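Sortase-like protein (Streptococcus suis, PDB 3RE9) is a class C sortase, a transpeptidase that probably links pilin subunits covalently into surface pili. Local coordinates at residues Val47-Lys51 with Ile52-Leu56; Thr94-Lys98 with Ala99-Thr103. All coordinates share one frame; numbering follows the deposited sequence.

Contact 1: residues Val47-Lys51 with Ile52-Leu56; sequences VEIPK and IEVKL
With its CG1 set beside the backbone N (chi1 -40°), Ile49 lays its CD1 alongside Val54, 3.7 Å from Val54 CG1. Ile52 turns its own CG1 between backbone N and carbonyl carbon (chi1 57°), which sets it beside Ile49 with Ile52 CG1 3.9 Å from Ile49 CB, the two side chains pointing the same way. Val47 and Leu56 project from the same face, where Leu152 and Phe114 help bury Ile49. On the other face Glu48 and Lys55 cross. Glu48 OE1 lies 3.4 Å from Lys55 CD, against the aliphatic part of that chain, while the amine stays beyond salt-bridge range; His117 supplies a hydrogen bond to that oxygen.

The backbone fixes the register. Val47 and Leu56 exchange two bonds, and Ile49 N reaches Val54 O at 2.7 Å. Ile49 O is gripped twice, by Val54 N at 3.1 Å and Ile52 N at 3.2 Å, from opposite faces of its plane. Glu53, bent by a positive phi of 58°, faces Ile49 together with Val54. The example illustrates a two-stranded antiparallel beta hairpin closed by a tight turn and a G1 beta bulge, here joining strands 43-49 and 54-60 of the sortase sheet.

Contact 2: residues Thr94-Lys98 with Ala99-Thr103; sequences TGLPK and ARLFT
Thr94 and Thr103 meet where the two ends of this loop come together, and here the packing is close. Thr94 OG1 lies beside the backbone N of its own residue (chi1 -78°), which aims it at the other end of the loop, 3.5 Å from Thr103 CA. Water 1 ties the ends further, lying 3.1 Å from Thr94 OG1 and donating to Thr103 O at 2.6 Å. Thr154 is a further partner of the Thr94 hydroxyl. The side chain of Thr103 does two jobs: its CG2 sits over the centre of one face of the Arg100 guanidinium, while its OG1 receives a weak bond from Gly95 N at 3.4 Å. Gly95 adopts a positive phi, 82°, as the chain turns away from Thr94.

Toward the far end of the loop the contact is looser. Water 2 takes the place of direct bonds, accepting from Leu96 N at 2.9 Å and lying within donating range of the carbonyl oxygens of Ala99 and Arg100. The leucines meet at single methyls, Leu96 CD2 standing 4.1 Å from Leu101 CD1 as the two side chains cross. Pro97 and Lys98 are exposed at the bend, although Lys98 NZ finds Gln68, and the exposed Arg100 pairs with Asp104.

Arg100 to Thr103 form a type II' beta turn, closed by Thr103 N to Arg100 O at 3.1 Å. The whole is a water-bridged loop whose Thr94 packs on Cys155, the last residue of a TLLTC sequence matching the sortase signature TLXTC.

Contact 1 and contact 2 follow one another along the chain, with centres about 14 Å apart on the same side of the molecule's centre. The hairpin of 47-56 belongs to the beta sheet, whereas 94-103 lies in the long loop between strands 86-91 and 113-117. They nevertheless touch: Leu56 CD1 packs 3.8 Å from Leu101 CA, and Val47 CG1 comes within 4.1 Å of Phe102 CZ. Leu152 of strand 148-156 is shared, receiving Val47 and Ile49 from the hairpin and Phe102 from the loop. The pair illustrates how an irregular loop can be anchored: Leu101 and Phe102 rest on the hairpin, Phe102 also on Leu152, while the bend at Pro97 and Lys98 is exposed.

Contact 1: residues Val47-Lys51 with Ile52-Leu56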
ATOM      1  N   VAL A  47      -1.708   8.943   0.942  1.00 15.42           N
ATOM      2  CA  VAL A  47      -1.685   8.684  -0.487  1.00 15.40           C
ATOM      3  C   VAL A  47      -2.411   9.826  -1.208  1.00 15.75           C
ATOM      4  O   VAL A  47      -3.479  10.272  -0.789  1.00 15.37           O
ATOM      5  CB  VAL A  47      -2.215   7.243  -0.860  1.00 15.68           C
ATOM      6  CG1 VAL A  47      -3.678   7.042  -0.431  1.00 15.05           C
ATOM      7  CG2 VAL A  47      -1.962   6.896  -2.346  1.00 13.14           C
ATOM      8  N   GLU A  48      -1.781  10.334  -2.260  1.00 16.59           N
ATOM      9  CA  GLU A  48      -2.371  11.378  -3.098  1.00 16.78           C
ATOM     10  C   GLU A  48      -2.513  10.913  -4.534  1.00 16.39           C
ATOM     11  O   GLU A  48      -1.551  10.445  -5.128  1.00 16.49           O
ATOM     12  CB  GLU A  48      -1.487  12.608  -3.071  1.00 17.20           C
ATOM     13  CG  GLU A  48      -2.001  13.755  -3.943  1.00 18.79           C
ATOM     14  CD  GLU A  48      -1.108  14.965  -3.856  1.00 21.36           C
ATOM     15  OE1 GLU A  48      -0.311  15.034  -2.882  1.00 22.68           O
ATOM     16  OE2 GLU A  48      -1.201  15.834  -4.756  1.00 22.67           O
ATOM     17  N   ILE A  49      -3.715  11.043  -5.088  1.00 16.54           N
ATOM     18  CA  ILE A  49      -3.946  10.787  -6.527  1.00 16.65           C
ATOM     19  C   ILE A  49      -4.509  12.047  -7.228  1.00 17.45           C
ATOM     20  O   ILE A  49      -5.718  12.280  -7.228  1.00 17.20           O
ATOM     21  CB  ILE A  49      -4.830   9.554  -6.751  1.00 16.05           C
ATOM     22  CG1 ILE A  49      -4.441   8.462  -5.747  1.00 16.70           C
ATOM     23  CG2 ILE A  49      -4.670   9.057  -8.154  1.00 14.12           C
ATOM     24  CD1 ILE A  49      -5.597   7.772  -5.096  1.00 17.33           C
ATOM     25  N   PRO A  50      -3.614  12.856  -7.828  1.00 18.34           N
ATOM     26  CA  PRO A  50      -3.926  14.200  -8.357  1.00 19.01           C
ATOM     27  C   PRO A  50      -5.093  14.265  -9.347  1.00 19.53           C
ATOM     28  O   PRO A  50      -5.914  15.172  -9.252  1.00 20.11           O
ATOM     29  CB  PRO A  50      -2.624  14.630  -9.028  1.00 19.04           C
ATOM     30  CG  PRO A  50      -1.561  13.756  -8.399  1.00 18.58           C
ATOM     31  CD  PRO A  50      -2.198  12.482  -8.033  1.00 18.24           C
ATOM     32  N   LYS A  51      -5.186  13.308 -10.258  1.00 20.21           N
ATOM     33  CA  LYS A  51      -6.205  13.343 -11.312  1.00 21.16           C
ATOM     34  C   LYS A  51      -7.659  13.057 -10.850  1.00 21.38           C
ATOM     35  O   LYS A  51      -8.631  13.451 -11.527  1.00 21.23           O
ATOM     36  CB  LYS A  51      -5.805  12.447 -12.490  1.00 21.37           C
ATOM     37  CG  LYS A  51      -5.055  13.193 -13.591  1.00 23.21           C
ATOM     38  CD  LYS A  51      -4.615  12.242 -14.679  1.00 24.64           C
ATOM     39  CE  LYS A  51      -3.435  12.812 -15.459  1.00 26.19           C
ATOM     40  NZ  LYS A  51      -2.545  11.711 -15.975  1.00 24.35           N
ATOM     41  N   ILE A  52      -7.805  12.376  -9.715  1.00 21.23           N
ATOM     42  CA  ILE A  52      -9.116  12.243  -9.081  1.00 21.10           C
ATOM     43  C   ILE A  52      -9.262  13.122  -7.840  1.00 21.33           C
ATOM     44  O   ILE A  52     -10.279  13.091  -7.159  1.00 20.70           O
ATOM     45  CB  ILE A  52      -9.513  10.777  -8.843  1.00 21.18           C
ATOM     46  CG1 ILE A  52      -8.470  10.050  -7.992  1.00 20.51           C
ATOM     47  CG2 ILE A  52      -9.740  10.094 -10.197  1.00 21.41           C
ATOM     48  CD1 ILE A  52      -8.793   8.591  -7.732  1.00 20.43           C
ATOM     49  N   GLU A  53      -8.225  13.935  -7.598  1.00 21.84           N
ATOM     50  CA  GLU A  53      -8.159  14.884  -6.484  1.00 22.52           C
ATOM     51  C   GLU A  53      -8.307  14.215  -5.139  1.00 20.93           C
ATOM     52  O   GLU A  53      -9.006  14.707  -4.273  1.00 21.13           O
ATOM     53  CB  GLU A  53      -9.185  16.020  -6.633  1.00 22.90           C
ATOM     54  CG  GLU A  53      -8.870  17.052  -7.748  1.00 25.14           C
ATOM     55  CD  GLU A  53      -9.886  18.220  -7.809  1.00 25.97           C
ATOM     56  OE1 GLU A  53     -11.111  18.005  -7.587  1.00 30.25           O
ATOM     57  OE2 GLU A  53      -9.458  19.366  -8.095  1.00 30.42           O
ATOM     58  N   VAL A  54      -7.630  13.090  -4.969  1.00 20.04           N
ATOM     59  CA  VAL A  54      -7.659  12.354  -3.715  1.00 19.07           C
ATOM     60  C   VAL A  54      -6.350  12.618  -2.936  1.00 18.69           C
ATOM     61  O   VAL A  54      -5.244  12.622  -3.512  1.00 18.25           O
ATOM     62  CB  VAL A  54      -7.911  10.831  -3.971  1.00 19.23           C
ATOM     63  CG1 VAL A  54      -7.445   9.974  -2.800  1.00 18.44           C
ATOM     64  CG2 VAL A  54      -9.373  10.570  -4.308  1.00 18.32           C
ATOM     65  N   LYS A  55      -6.514  12.892  -1.640  1.00 17.81           N
ATOM     66  CA  LYS A  55      -5.412  13.006  -0.681  1.00 17.65           C
ATOM     67  C   LYS A  55      -5.928  12.541   0.681  1.00 17.24           C
ATOM     68  O   LYS A  55      -6.673  13.237   1.359  1.00 17.78           O
ATOM     69  CB  LYS A  55      -4.842  14.429  -0.646  1.00 17.43           C
ATOM     70  CG  LYS A  55      -3.530  14.574   0.077  1.00 17.75           C
ATOM     71  CD  LYS A  55      -2.712  15.672  -0.543  1.00 21.44           C
ATOM     72  CE  LYS A  55      -2.005  16.568   0.499  1.00 24.27           C
ATOM     73  NZ  LYS A  55      -0.911  15.934   1.280  1.00 23.56           N
ATOM     74  N   LEU A  56      -5.560  11.328   1.056  1.00 16.83           N
ATOM     75  CA  LEU A  56      -6.146  10.676   2.227  1.00 16.01           C
ATOM     76  C   LEU A  56      -5.043  10.181   3.152  1.00 15.19           C
ATOM     77  O   LEU A  56      -3.970   9.791   2.664  1.00 15.20           O
ATOM     78  CB  LEU A  56      -7.061   9.496   1.812  1.00 15.84           C
ATOM     79  CG  LEU A  56      -8.337   9.827   1.028  1.00 15.26           C
ATOM     80  CD1 LEU A  56      -8.946   8.573   0.442  1.00 14.42           C
ATOM     81  CD2 LEU A  56      -9.377  10.587   1.877  1.00 14.35           C
TER

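Contact 2: residues Thr94-Lys98 with Ala99-Thr103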
ATOM      1  N   THR A  94     -15.346   2.053  -1.445  1.00 18.78           N
ATOM      2  CA  THR A  94     -16.060   2.669  -2.549  1.00 18.35           C
ATOM      3  C   THR A  94     -17.553   2.577  -2.201  1.00 19.23           C
ATOM      4  O   THR A  94     -18.054   1.507  -1.818  1.00 18.59           O
ATOM      5  CB  THR A  94     -15.774   1.912  -3.867  1.00 17.82           C
ATOM      6  OG1 THR A  94     -14.492   2.296  -4.367  1.00 18.11           O
ATOM      7  CG2 THR A  94     -16.795   2.206  -4.912  1.00 17.06           C
ATOM      8  N   GLY A  95     -18.255   3.707  -2.296  1.00 19.85           N
ATOM      9  CA  GLY A  95     -19.693   3.733  -2.074  1.00 21.08           C
ATOM     10  C   GLY A  95     -20.127   3.795  -0.631  1.00 22.01           C
ATOM     11  O   GLY A  95     -21.262   3.426  -0.318  1.00 22.22           O
ATOM     12  N   LEU A  96     -19.220   4.237   0.246  1.00 23.30           N
ATOM     13  CA  LEU A  96     -19.527   4.502   1.659  1.00 24.18           C
ATOM     14  C   LEU A  96     -20.072   5.914   1.684  1.00 25.35           C
ATOM     15  O   LEU A  96     -19.447   6.828   1.088  1.00 26.29           O
ATOM     16  CB  LEU A  96     -18.282   4.368   2.559  1.00 23.85           C
ATOM     17  CG  LEU A  96     -18.477   4.201   4.086  1.00 23.54           C
ATOM     18  CD1 LEU A  96     -18.962   2.802   4.485  1.00 23.86           C
ATOM     19  CD2 LEU A  96     -17.207   4.534   4.853  1.00 24.39           C
ATOM     20  N   PRO A  97     -21.274   6.101   2.285  1.00 25.87           N
ATOM     21  CA  PRO A  97     -21.941   7.432   2.354  1.00 26.06           C
ATOM     22  C   PRO A  97     -21.150   8.482   3.150  1.00 26.16           C
ATOM     23  O   PRO A  97     -21.094   9.663   2.760  1.00 26.39           O
ATOM     24  CB  PRO A  97     -23.284   7.123   3.032  1.00 25.86           C
ATOM     25  CG  PRO A  97     -23.494   5.628   2.791  1.00 26.22           C
ATOM     26  CD  PRO A  97     -22.114   5.041   2.880  1.00 25.95           C
ATOM     27  N   LYS A  98     -20.548   8.024   4.245  1.00 26.06           N
ATOM     28  CA  LYS A  98     -19.723   8.815   5.150  1.00 25.73           C
ATOM     29  C   LYS A  98     -18.620   9.607   4.404  1.00 25.08           C
ATOM     30  O   LYS A  98     -18.525  10.832   4.557  1.00 25.09           O
ATOM     31  CB  LYS A  98     -19.124   7.843   6.178  1.00 25.89           C
ATOM     32  CG  LYS A  98     -18.237   8.435   7.275  1.00 27.31           C
ATOM     33  CD  LYS A  98     -17.955   7.349   8.311  1.00 26.69           C
ATOM     34  CE  LYS A  98     -19.280   6.751   8.861  1.00 29.14           C
ATOM     35  NZ  LYS A  98     -19.160   5.823  10.055  1.00 29.79           N
ATOM     36  N   ALA A  99     -17.796   8.915   3.605  1.00 23.57           N
ATOM     37  CA  ALA A  99     -16.738   9.574   2.839  1.00 22.33           C
ATOM     38  C   ALA A  99     -16.513   8.932   1.460  1.00 21.67           C
ATOM     39  O   ALA A  99     -16.637   7.711   1.329  1.00 21.32           O
ATOM     40  CB  ALA A  99     -15.443   9.610   3.650  1.00 22.50           C
ATOM     41  N   ARG A 100     -16.184   9.749   0.447  1.00 20.55           N
ATOM     42  CA  ARG A 100     -15.944   9.247  -0.918  1.00 20.16           C
ATOM     43  C   ARG A 100     -14.792   8.211  -1.008  1.00 18.82           C
ATOM     44  O   ARG A 100     -14.919   7.179  -1.676  1.00 18.80           O
ATOM     45  CB  ARG A 100     -15.822  10.402  -1.963  1.00 20.12           C
ATOM     46  CG  ARG A 100     -15.311   9.968  -3.397  1.00 21.60           C
ATOM     47  CD  ARG A 100     -16.067  10.571  -4.658  1.00 21.68           C
ATOM     48  NE  ARG A 100     -17.512  10.285  -4.652  1.00 22.87           N
ATOM     49  CZ  ARG A 100     -18.280  10.026  -5.722  1.00 22.57           C
ATOM     50  NH1 ARG A 100     -17.790   9.968  -6.976  1.00 22.97           N
ATOM     51  NH2 ARG A 100     -19.570   9.807  -5.520  1.00 17.87           N
ATOM     52  N   LEU A 101     -13.689   8.483  -0.314  1.00 17.58           N
ATOM     53  CA  LEU A 101     -12.529   7.566  -0.240  1.00 16.27           C
ATOM     54  C   LEU A 101     -12.074   7.089  -1.649  1.00 16.36           C
ATOM     55  O   LEU A 101     -11.842   7.939  -2.512  1.00 17.02           O
ATOM     56  CB  LEU A 101     -12.776   6.446   0.783  1.00 15.34           C
ATOM     57  CG  LEU A 101     -12.997   6.972   2.216  1.00 13.35           C
ATOM     58  CD1 LEU A 101     -13.920   6.088   3.051  1.00  7.39           C
ATOM     59  CD2 LEU A 101     -11.669   7.255   2.952  1.00  9.97           C
ATOM     60  N   PHE A 102     -11.973   5.782  -1.904  1.00 15.58           N
ATOM     61  CA  PHE A 102     -11.496   5.293  -3.215  1.00 15.05           C
ATOM     62  C   PHE A 102     -12.510   5.168  -4.370  1.00 15.44           C
ATOM     63  O   PHE A 102     -12.243   4.537  -5.395  1.00 15.20           O
ATOM     64  CB  PHE A 102     -10.721   3.966  -3.006  1.00 14.72           C
ATOM     65  CG  PHE A 102      -9.260   4.150  -2.604  1.00 12.92           C
ATOM     66  CD1 PHE A 102      -8.728   5.419  -2.345  1.00 13.67           C
ATOM     67  CD2 PHE A 102      -8.435   3.053  -2.443  1.00 10.20           C
ATOM     68  CE1 PHE A 102      -7.366   5.563  -1.947  1.00 13.50           C
ATOM     69  CE2 PHE A 102      -7.090   3.190  -2.054  1.00  9.60           C
ATOM     70  CZ  PHE A 102      -6.564   4.436  -1.798  1.00 11.26           C
ATOM     71  N   THR A 103     -13.680   5.788  -4.204  1.00 16.42           N
ATOM     72  CA  THR A 103     -14.805   5.664  -5.160  1.00 15.16           C
ATOM     73  C   THR A 103     -14.377   5.918  -6.602  1.00 14.89           C
ATOM     74  O   THR A 103     -14.848   5.243  -7.525  1.00 15.44           O
ATOM     75  CB  THR A 103     -15.930   6.638  -4.784  1.00 15.39           C
ATOM     76  OG1 THR A 103     -16.402   6.336  -3.462  1.00 14.74           O
ATOM     77  CG2 THR A 103     -17.090   6.603  -5.801  1.00 15.55           C
TER
HETATM   78  O   HOH W   1     -14.079   2.771  -7.388  1.00 11.73           O
HETATM   79  O   HOH W   2     -16.553   5.318  -0.329  1.00  5.14           O